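Local coordinates for protein ATP-dependent helicase FUN30 (Saccharomyces cerevisiae S288c, PDB 5GN1) that uses the energy of ATP hydrolysis to remodel nucleosomes for DNA repair and heterochromatin organization, and is seen here as the C-terminal part of its ATPase domain, at residues Ala60-Ile65 with Met182-Ile187; Leu74-Met79 with Met350-Ile355; Met220-Leu225 with Ile254-Leu259. All blocks are in the same frame, centred on the assembly; numbering follows the deposited sequence.

Contact 1 of 3, residues Ala60-Ile65 with Met182-Ile187; sequences AIQKKI and MQSGKI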
loop_
_atom_site.group_PDB
_atom_site.type_symbol
_atom_site.label_atom_id
_atom_site.label_comp_id
_atom_site.label_asym_id
_atom_site.label_seq_id
_atom_site.Cartn_x
_atom_site.Cartn_y
_atom_site.Cartn_z
ATOM N N ALA A 60 -5.737 -15.494 5.596
ATOM C CA ALA A 60 -7.138 -15.678 5.976
ATOM C C ALA A 60 -7.849 -14.340 6.161
ATOM O O ALA A 60 -8.968 -14.145 5.667
ATOM C CB ALA A 60 -7.230 -16.511 7.254
ATOM N N ILE A 61 -7.213 -13.408 6.881
ATOM C CA ILE A 61 -7.803 -12.091 7.111
ATOM C C ILE A 61 -8.040 -11.369 5.793
ATOM O O ILE A 61 -9.092 -10.745 5.591
ATOM C CB ILE A 61 -6.907 -11.247 8.036
ATOM C CG1 ILE A 61 -6.428 -12.046 9.245
ATOM C CG2 ILE A 61 -7.639 -9.980 8.450
ATOM C CD1 ILE A 61 -5.189 -11.436 9.901
ATOM N N GLN A 62 -7.060 -11.431 4.876
ATOM C CA GLN A 62 -7.211 -10.791 3.573
ATOM C C GLN A 62 -8.319 -11.439 2.760
ATOM O O GLN A 62 -9.072 -10.746 2.067
ATOM C CB GLN A 62 -5.902 -10.860 2.779
ATOM C CG GLN A 62 -4.721 -10.111 3.376
ATOM C CD GLN A 62 -3.448 -10.416 2.607
ATOM O OE1 GLN A 62 -2.711 -11.347 2.949
ATOM N NE2 GLN A 62 -3.218 -9.678 1.527
ATOM N N LYS A 63 -8.406 -12.771 2.796
ATOM C CA LYS A 63 -9.445 -13.462 2.038
ATOM C C LYS A 63 -10.833 -12.986 2.454
ATOM O O LYS A 63 -11.696 -12.757 1.602
ATOM C CB LYS A 63 -9.309 -14.975 2.232
ATOM C CG LYS A 63 -9.615 -15.808 0.987
ATOM C CD LYS A 63 -9.324 -17.299 1.222
ATOM C CE LYS A 63 -7.916 -17.540 1.814
ATOM N NZ LYS A 63 -6.790 -17.491 0.813
ATOM N N LYS A 64 -11.060 -12.829 3.763
ATOM C CA LYS A 64 -12.349 -12.337 4.251
ATOM C C LYS A 64 -12.649 -10.939 3.720
ATOM O O LYS A 64 -13.761 -10.665 3.247
ATOM C CB LYS A 64 -12.366 -12.343 5.782
ATOM C CG LYS A 64 -12.491 -13.743 6.390
ATOM C CD LYS A 64 -12.993 -13.679 7.835
ATOM C CE LYS A 64 -12.915 -15.034 8.530
ATOM N NZ LYS A 64 -13.383 -14.958 9.945
ATOM N N ILE A 65 -11.665 -10.035 3.801
ATOM C CA ILE A 65 -11.844 -8.668 3.315
ATOM C C ILE A 65 -12.069 -8.660 1.808
ATOM O O ILE A 65 -12.966 -7.976 1.304
ATOM C CB ILE A 65 -10.631 -7.800 3.702
ATOM C CG1 ILE A 65 -10.523 -7.646 5.219
ATOM C CG2 ILE A 65 -10.696 -6.447 3.007
ATOM C CD1 ILE A 65 -9.241 -6.966 5.679
ATOM N N MET A 182 2.582 -7.459 10.611
ATOM C CA MET A 182 3.229 -8.576 9.924
ATOM C C MET A 182 2.242 -9.496 9.219
ATOM O O MET A 182 2.670 -10.294 8.379
ATOM C CB MET A 182 4.061 -9.424 10.902
ATOM C CG MET A 182 5.014 -8.635 11.760
ATOM S SD MET A 182 6.207 -7.756 10.739
ATOM C CE MET A 182 7.260 -9.099 10.184
ATOM N N GLN A 183 0.943 -9.409 9.525
ATOM C CA GLN A 183 -0.029 -10.402 9.050
ATOM C C GLN A 183 -0.593 -10.000 7.688
ATOM O O GLN A 183 -1.699 -9.470 7.558
ATOM C CB GLN A 183 -1.138 -10.594 10.069
ATOM C CG GLN A 183 -0.671 -11.207 11.370
ATOM C CD GLN A 183 -1.819 -11.336 12.352
ATOM O OE1 GLN A 183 -2.801 -12.037 12.089
ATOM N NE2 GLN A 183 -1.710 -10.653 13.481
ATOM N N SER A 184 0.181 -10.307 6.651
ATOM C CA SER A 184 -0.228 -10.141 5.267
ATOM C C SER A 184 0.592 -11.106 4.428
ATOM O O SER A 184 1.757 -11.357 4.733
ATOM C CB SER A 184 -0.013 -8.704 4.782
ATOM O OG SER A 184 0.015 -8.637 3.371
ATOM N N GLY A 185 -0.021 -11.641 3.366
ATOM C CA GLY A 185 0.714 -12.528 2.476
ATOM C C GLY A 185 1.854 -11.832 1.753
ATOM O O GLY A 185 2.876 -12.452 1.441
ATOM N N LYS A 186 1.706 -10.540 1.471
ATOM C CA LYS A 186 2.819 -9.841 0.845
ATOM C C LYS A 186 3.956 -9.604 1.828
ATOM O O LYS A 186 5.118 -9.521 1.411
ATOM C CB LYS A 186 2.361 -8.521 0.233
ATOM C CG LYS A 186 1.607 -8.692 -1.052
ATOM C CD LYS A 186 2.031 -7.658 -2.072
ATOM C CE LYS A 186 1.241 -7.868 -3.330
ATOM N NZ LYS A 186 1.405 -6.796 -4.341
ATOM N N ILE A 187 3.656 -9.488 3.123
ATOM C CA ILE A 187 4.734 -9.323 4.098
ATOM C C ILE A 187 5.469 -10.639 4.286
ATOM O O ILE A 187 6.700 -10.666 4.388
ATOM C CB ILE A 187 4.197 -8.765 5.431
ATOM C CG1 ILE A 187 3.498 -7.417 5.200
ATOM C CG2 ILE A 187 5.333 -8.614 6.459
ATOM C CD1 ILE A 187 4.350 -6.347 4.510
#

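Contact 2 of 3, residues Leu74-Met79 with Met350-Ile355; sequences LEHKRM and MLEDII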
loop_
_atom_site.group_PDB
_atom_site.type_symbol
_atom_site.label_atom_id
_atom_site.label_comp_id
_atom_site.label_asym_id
_atom_site.label_seq_id
_atom_site.Cartn_x
_atom_site.Cartn_y
_atom_site.Cartn_z
ATOM N N LEU A 74 -20.316 -7.641 -6.966
ATOM C CA LEU A 74 -21.437 -8.373 -7.544
ATOM C C LEU A 74 -22.730 -7.584 -7.408
ATOM O O LEU A 74 -23.477 -7.433 -8.377
ATOM C CB LEU A 74 -21.574 -9.736 -6.868
ATOM C CG LEU A 74 -20.385 -10.688 -7.013
ATOM C CD1 LEU A 74 -20.632 -11.997 -6.235
ATOM C CD2 LEU A 74 -20.087 -10.949 -8.485
ATOM N N GLU A 75 -23.020 -7.096 -6.198
ATOM C CA GLU A 75 -24.235 -6.314 -5.981
ATOM C C GLU A 75 -24.228 -5.045 -6.818
ATOM O O GLU A 75 -25.272 -4.630 -7.337
ATOM C CB GLU A 75 -24.386 -5.985 -4.497
ATOM C CG GLU A 75 -24.582 -7.213 -3.643
ATOM C CD GLU A 75 -24.347 -6.948 -2.180
ATOM O OE1 GLU A 75 -23.936 -5.820 -1.826
ATOM O OE2 GLU A 75 -24.571 -7.879 -1.379
ATOM N N HIS A 76 -23.051 -4.418 -6.967
ATOM C CA HIS A 76 -22.933 -3.212 -7.784
ATOM C C HIS A 76 -23.116 -3.533 -9.260
ATOM O O HIS A 76 -23.837 -2.829 -9.975
ATOM C CB HIS A 76 -21.574 -2.534 -7.519
ATOM C CG HIS A 76 -21.273 -1.368 -8.415
ATOM N ND1 HIS A 76 -20.316 -1.420 -9.403
ATOM C CD2 HIS A 76 -21.775 -0.107 -8.448
ATOM C CE1 HIS A 76 -20.253 -0.254 -10.024
ATOM N NE2 HIS A 76 -21.125 0.563 -9.461
ATOM N N LYS A 77 -22.492 -4.590 -9.716
ATOM C CA LYS A 77 -22.570 -4.937 -11.115
ATOM C C LYS A 77 -23.950 -5.402 -11.578
ATOM O O LYS A 77 -24.314 -5.225 -12.701
ATOM C CB LYS A 77 -21.479 -5.911 -11.457
ATOM C CG LYS A 77 -21.290 -6.132 -12.923
ATOM C CD LYS A 77 -20.652 -4.963 -13.601
ATOM C CE LYS A 77 -20.647 -5.214 -15.079
ATOM N NZ LYS A 77 -20.198 -4.074 -15.865
ATOM N N ARG A 78 -24.710 -5.968 -10.687
ATOM C CA ARG A 78 -26.060 -6.387 -11.046
ATOM C C ARG A 78 -27.012 -5.198 -11.088
ATOM O O ARG A 78 -27.888 -5.137 -11.959
ATOM C CB ARG A 78 -26.555 -7.453 -10.069
ATOM C CG ARG A 78 -25.858 -8.807 -10.256
ATOM C CD ARG A 78 -26.625 -9.925 -9.576
ATOM N NE ARG A 78 -26.735 -9.709 -8.137
ATOM C CZ ARG A 78 -25.968 -10.303 -7.228
ATOM N NH1 ARG A 78 -25.038 -11.177 -7.603
ATOM N NH2 ARG A 78 -26.146 -10.031 -5.942
ATOM N N MET A 79 -26.864 -4.260 -10.146
ATOM C CA MET A 79 -27.517 -2.957 -10.267
ATOM C C MET A 79 -27.189 -2.305 -11.601
ATOM O O MET A 79 -28.088 -1.959 -12.373
ATOM C CB MET A 79 -27.098 -2.048 -9.111
ATOM C CG MET A 79 -27.459 -0.579 -9.297
ATOM S SD MET A 79 -27.151 0.299 -7.767
ATOM C CE MET A 79 -25.365 0.569 -7.876
ATOM N N MET A 350 -13.421 -1.600 -17.107
ATOM C CA MET A 350 -12.941 -2.835 -17.726
ATOM C C MET A 350 -12.481 -3.858 -16.684
ATOM O O MET A 350 -12.767 -5.059 -16.808
ATOM C CB MET A 350 -11.808 -2.520 -18.691
ATOM C CG MET A 350 -11.051 -3.754 -19.137
ATOM S SD MET A 350 -9.337 -3.378 -19.502
ATOM C CE MET A 350 -8.673 -3.094 -17.866
ATOM N N LEU A 351 -11.753 -3.412 -15.659
ATOM C CA LEU A 351 -11.326 -4.338 -14.615
ATOM C C LEU A 351 -12.517 -4.902 -13.857
ATOM O O LEU A 351 -12.550 -6.099 -13.540
ATOM C CB LEU A 351 -10.340 -3.647 -13.667
ATOM C CG LEU A 351 -8.934 -3.563 -14.268
ATOM C CD1 LEU A 351 -8.027 -2.591 -13.511
ATOM C CD2 LEU A 351 -8.312 -4.969 -14.301
ATOM N N GLU A 352 -13.518 -4.062 -13.566
ATOM C CA GLU A 352 -14.701 -4.564 -12.873
ATOM C C GLU A 352 -15.445 -5.593 -13.726
ATOM O O GLU A 352 -15.955 -6.592 -13.202
ATOM C CB GLU A 352 -15.628 -3.409 -12.485
ATOM C CG GLU A 352 -16.728 -3.867 -11.546
ATOM C CD GLU A 352 -17.809 -2.833 -11.315
ATOM O OE1 GLU A 352 -17.995 -1.941 -12.164
ATOM O OE2 GLU A 352 -18.474 -2.933 -10.272
ATOM N N ASP A 353 -15.509 -5.365 -15.009
ATOM C CA ASP A 353 -16.179 -6.299 -15.873
ATOM C C ASP A 353 -15.450 -7.657 -15.871
ATOM O O ASP A 353 -16.068 -8.661 -15.697
ATOM C CB ASP A 353 -16.264 -5.786 -17.294
ATOM C CG ASP A 353 -17.157 -4.569 -17.443
ATOM O OD1 ASP A 353 -17.888 -4.248 -16.541
ATOM O OD2 ASP A 353 -17.096 -3.932 -18.467
ATOM N N ILE A 354 -14.138 -7.647 -16.049
ATOM C CA ILE A 354 -13.348 -8.878 -16.097
ATOM C C ILE A 354 -13.529 -9.678 -14.814
ATOM O O ILE A 354 -13.766 -10.890 -14.843
ATOM C CB ILE A 354 -11.872 -8.541 -16.357
ATOM C CG1 ILE A 354 -11.735 -7.940 -17.750
ATOM C CG2 ILE A 354 -10.984 -9.767 -16.170
ATOM C CD1 ILE A 354 -10.414 -7.324 -18.002
ATOM N N ILE A 355 -13.437 -9.003 -13.668
ATOM C CA ILE A 355 -13.650 -9.668 -12.390
ATOM C C ILE A 355 -15.044 -10.283 -12.331
ATOM O O ILE A 355 -15.221 -11.415 -11.862
ATOM C CB ILE A 355 -13.409 -8.673 -11.244
ATOM C CG1 ILE A 355 -11.903 -8.421 -11.111
ATOM C CG2 ILE A 355 -13.972 -9.201 -9.947
ATOM C CD1 ILE A 355 -11.571 -7.145 -10.400
#

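Contact 3 of 3, residues Met220-Leu225 with Ile254-Leu259; sequences MVLSTL and IPIFIL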
loop_
_atom_site.group_PDB
_atom_site.type_symbol
_atom_site.label_atom_id
_atom_site.label_comp_id
_atom_site.label_asym_id
_atom_site.label_seq_id
_atom_site.Cartn_x
_atom_site.Cartn_y
_atom_site.Cartn_z
ATOM N N MET A 220 6.819 -0.140 10.311
ATOM C CA MET A 220 6.710 -1.006 11.484
ATOM C C MET A 220 7.196 -2.415 11.183
ATOM O O MET A 220 7.835 -3.043 12.036
ATOM C CB MET A 220 5.272 -1.037 11.997
ATOM C CG MET A 220 4.782 0.306 12.486
ATOM S SD MET A 220 3.378 0.080 13.597
ATOM C CE MET A 220 4.199 -0.679 15.000
ATOM N N VAL A 221 6.901 -2.922 9.982
ATOM C CA VAL A 221 7.405 -4.232 9.559
ATOM C C VAL A 221 8.928 -4.274 9.640
ATOM O O VAL A 221 9.517 -5.206 10.206
ATOM C CB VAL A 221 6.909 -4.556 8.134
ATOM C CG1 VAL A 221 7.595 -5.813 7.569
ATOM C CG2 VAL A 221 5.388 -4.717 8.092
ATOM N N LEU A 222 9.595 -3.268 9.060
ATOM C CA LEU A 222 11.055 -3.317 8.998
ATOM C C LEU A 222 11.668 -3.203 10.389
ATOM O O LEU A 222 12.676 -3.864 10.676
ATOM C CB LEU A 222 11.584 -2.228 8.048
ATOM C CG LEU A 222 11.122 -2.406 6.585
ATOM C CD1 LEU A 222 11.675 -1.334 5.638
ATOM C CD2 LEU A 222 11.469 -3.805 6.064
ATOM N N SER A 223 11.044 -2.417 11.278
ATOM C CA SER A 223 11.505 -2.321 12.658
ATOM C C SER A 223 11.357 -3.651 13.381
ATOM O O SER A 223 12.266 -4.077 14.105
ATOM C CB SER A 223 10.732 -1.222 13.391
ATOM O OG SER A 223 11.100 -1.158 14.762
ATOM N N THR A 224 10.214 -4.323 13.201
ATOM C CA THR A 224 10.051 -5.656 13.766
ATOM C C THR A 224 11.131 -6.600 13.257
ATOM O O THR A 224 11.632 -7.438 14.011
ATOM C CB THR A 224 8.658 -6.208 13.441
ATOM O OG1 THR A 224 7.674 -5.514 14.213
ATOM C CG2 THR A 224 8.560 -7.715 13.736
ATOM N N LEU A 225 11.513 -6.475 11.981
ATOM C CA LEU A 225 12.485 -7.384 11.381
ATOM C C LEU A 225 13.923 -6.961 11.661
ATOM O O LEU A 225 14.853 -7.634 11.201
ATOM C CB LEU A 225 12.258 -7.485 9.863
ATOM C CG LEU A 225 10.982 -8.187 9.355
ATOM C CD1 LEU A 225 10.814 -8.002 7.843
ATOM C CD2 LEU A 225 10.964 -9.692 9.712
ATOM N N ILE A 254 22.720 0.220 6.696
ATOM C CA ILE A 254 21.334 0.551 6.368
ATOM C C ILE A 254 20.985 -0.172 5.075
ATOM O O ILE A 254 21.313 0.319 3.986
ATOM C CB ILE A 254 21.106 2.060 6.213
ATOM C CG1 ILE A 254 21.577 2.822 7.450
ATOM C CG2 ILE A 254 19.613 2.356 5.995
ATOM C CD1 ILE A 254 21.205 4.319 7.416
ATOM N N PRO A 255 20.322 -1.327 5.136
ATOM C CA PRO A 255 20.164 -2.126 3.915
ATOM C C PRO A 255 19.030 -1.671 3.012
ATOM O O PRO A 255 19.018 -2.062 1.836
ATOM C CB PRO A 255 19.914 -3.541 4.456
ATOM C CG PRO A 255 19.237 -3.291 5.802
ATOM C CD PRO A 255 19.942 -2.074 6.349
ATOM N N ILE A 256 18.092 -0.856 3.505
ATOM C CA ILE A 256 16.795 -0.669 2.851
ATOM C C ILE A 256 16.493 0.810 2.674
ATOM O O ILE A 256 16.630 1.597 3.618
ATOM C CB ILE A 256 15.651 -1.326 3.640
ATOM C CG1 ILE A 256 15.882 -2.824 3.762
ATOM C CG2 ILE A 256 14.298 -1.058 2.951
ATOM C CD1 ILE A 256 14.799 -3.512 4.554
ATOM N N PHE A 257 16.038 1.169 1.475
ATOM C CA PHE A 257 15.456 2.471 1.161
ATOM C C PHE A 257 14.035 2.214 0.671
ATOM O O PHE A 257 13.846 1.488 -0.309
ATOM C CB PHE A 257 16.270 3.182 0.077
ATOM C CG PHE A 257 16.348 4.677 0.237
ATOM C CD1 PHE A 257 15.257 5.403 0.660
ATOM C CD2 PHE A 257 17.532 5.354 -0.026
ATOM C CE1 PHE A 257 15.344 6.794 0.803
ATOM C CE2 PHE A 257 17.616 6.733 0.114
ATOM C CZ PHE A 257 16.518 7.447 0.533
ATOM N N ILE A 258 13.033 2.781 1.353
ATOM C CA ILE A 258 11.650 2.648 0.911
ATOM C C ILE A 258 11.217 3.965 0.275
ATOM O O ILE A 258 11.522 5.049 0.792
ATOM C CB ILE A 258 10.706 2.215 2.057
ATOM C CG1 ILE A 258 10.493 3.334 3.084
ATOM C CG2 ILE A 258 11.207 0.925 2.732
ATOM C CD1 ILE A 258 9.517 2.930 4.191
ATOM N N LEU A 259 10.550 3.872 -0.881
ATOM C CA LEU A 259 10.234 5.038 -1.702
ATOM C C LEU A 259 8.859 4.887 -2.321
ATOM O O LEU A 259 8.370 3.770 -2.521
ATOM C CB LEU A 259 11.223 5.245 -2.869
ATOM C CG LEU A 259 12.723 5.318 -2.585
ATOM C CD1 LEU A 259 13.365 3.997 -2.917
ATOM C CD2 LEU A 259 13.354 6.446 -3.420
#

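Contact 1 of 3, residues Ala60-Ile65 with Met182-Ile187
Gln62 meets Gly185 at the first turn of a helix, a worked example of a side chain from one helix taking up a backbone N-H at the start of another. Its CG is anti to the carbonyl carbon (chi1 -64°) and the chain runs extended from there, which carries Gln62 OE1 to 2.7 Å from Gly185 N. The hydrogen bond is nearly straight, with an N-H...O angle of 170°, and the donor lies tilted from the amide's own plane. Gln62 NE2 turns instead to Ala110 O, so both ends of the amide are gripped and its flip is fixed. Beside it Ser184 is the N-cap: Ser184 OG accepts from Lys186 N at 3.2 Å and also hydrogen-bonds to Leu112 O. Toward the surface, Ile61 lays CD1 obliquely across the Gln183 side chain, 3.3 Å from its OE1. A leucine in place of Gln62 would probably leave Gly185 N and Ala110 O without their mates. The contact joins the start of helix 60-82 to that of helix 185-200, whose Ile187 packs on helix 212-224 while Lys186 reaches Glu316 of helix 315-322 in a salt bridge.

Contact 2 of 3, residues Leu74-Met79 with Met350-Ile355
A His-carboxylate hydrogen bond, His76 to Glu352, and a neighbouring lysine-aspartate pair, Lys77 to Asp353, tie together two helices that cross steeply. His76 ND1 donates to Glu352 OE2 over 2.5 Å, and the N-H...O angle is 153°. The carboxylate comes to the edge of the imidazole, its OE2 close to the ring plane and using the syn lone pair, the side facing OE1; ring and carboxylate are almost coplanar. Both side chains leave their helices with CG anti to the backbone N, which extends them across the gap to meet about at a right angle. A carboxylate so close would probably favour a protonated imidazole.

The axes of the two segments approach to 10.9 Å at a crossing angle of -105°, and the side chains span the gap. Helix 60-82 begins in the SNF2-related part of the chain, and its position is consistent with the helical protrusion that SNF2-family enzymes carry on the second RecA-like lobe, while helix 345-359 is the last helix of the modelled chain. Lys77 bends at chi2 (73°) to bring Lys77 NZ to Asp353 OD1 in a salt bridge, the two side chains again crossing nearly at a right angle; its 2.4 Å is so short that the exact length is doubtful. Lys77 CD lies 4.2 Å from Glu352 CD. Helix 100-110 lines one side, with Leu103 against His76 and Ser100 against Glu352, and Tyr356 touches Lys77.

Contact 3 of 3, residues Met220-Leu225 with Ile254-Leu259
Leu222 meets Ile256 and Ile258 without any flat group between them; Phe257, the one aromatic residue of the two segments, sends its ring to the other face of the strand, where it meets Phe248 edge-to-face. This is the alternation of a β-strand put to work: Ile256 and Ile258 face the helix, the one between them does not. Leu222 and Ile256 reach toward each other tip to tip, with Leu222 CD2 3.7 Å from Ile256 CD1. The other branch of the leucine does double duty, since Leu222 CD1 lies 3.8 Å from Ile256 CG2 and 3.7 Å from Ile258 CG2. Ile258 and Leu222 slide past each other in opposite directions. In Ile258, CG1 sits between the backbone N and the carbonyl carbon (chi1 71°), and this leaves CG2 as the methyl that meets the leucine. Methyl-to-methyl packing is all that joins the segments, and all three residues are buried. The contact belongs to a β-α-β crossover of the RecA-like fold: helix 212-224 connects strand 205-209 to strand 229-232, and Leu222 presses on strand 256-260, which lies between those two in the parallel sheet. Phe229 touches both Leu222 and Ile256, and Leu194 of helix 185-200 also borders the leucine, placing it among two helices and the sheet.

How the contacts relate
Contacts 1 and 2 share helix 60-82, one near its start and the other farther along, their centres about 23 Å apart. Contact 1 is largely buried and relies on an amide joined to a helix start; contact 2, some 23 Å from the chain's centre and only partly buried, uses charged and ionisable groups. Contact 3 is wholly buried and apolar, as befits a helix laid on a β-sheet. It touches contact 1, where Ile187 packs on Val221 and Met182 on Thr224 and Leu225, so residues 182-187 stand between helix 60-82, probably part of the family's helical protrusion, and the RecA-like core. Contact 2 lies on the opposite side of the chain's centre from contact 3.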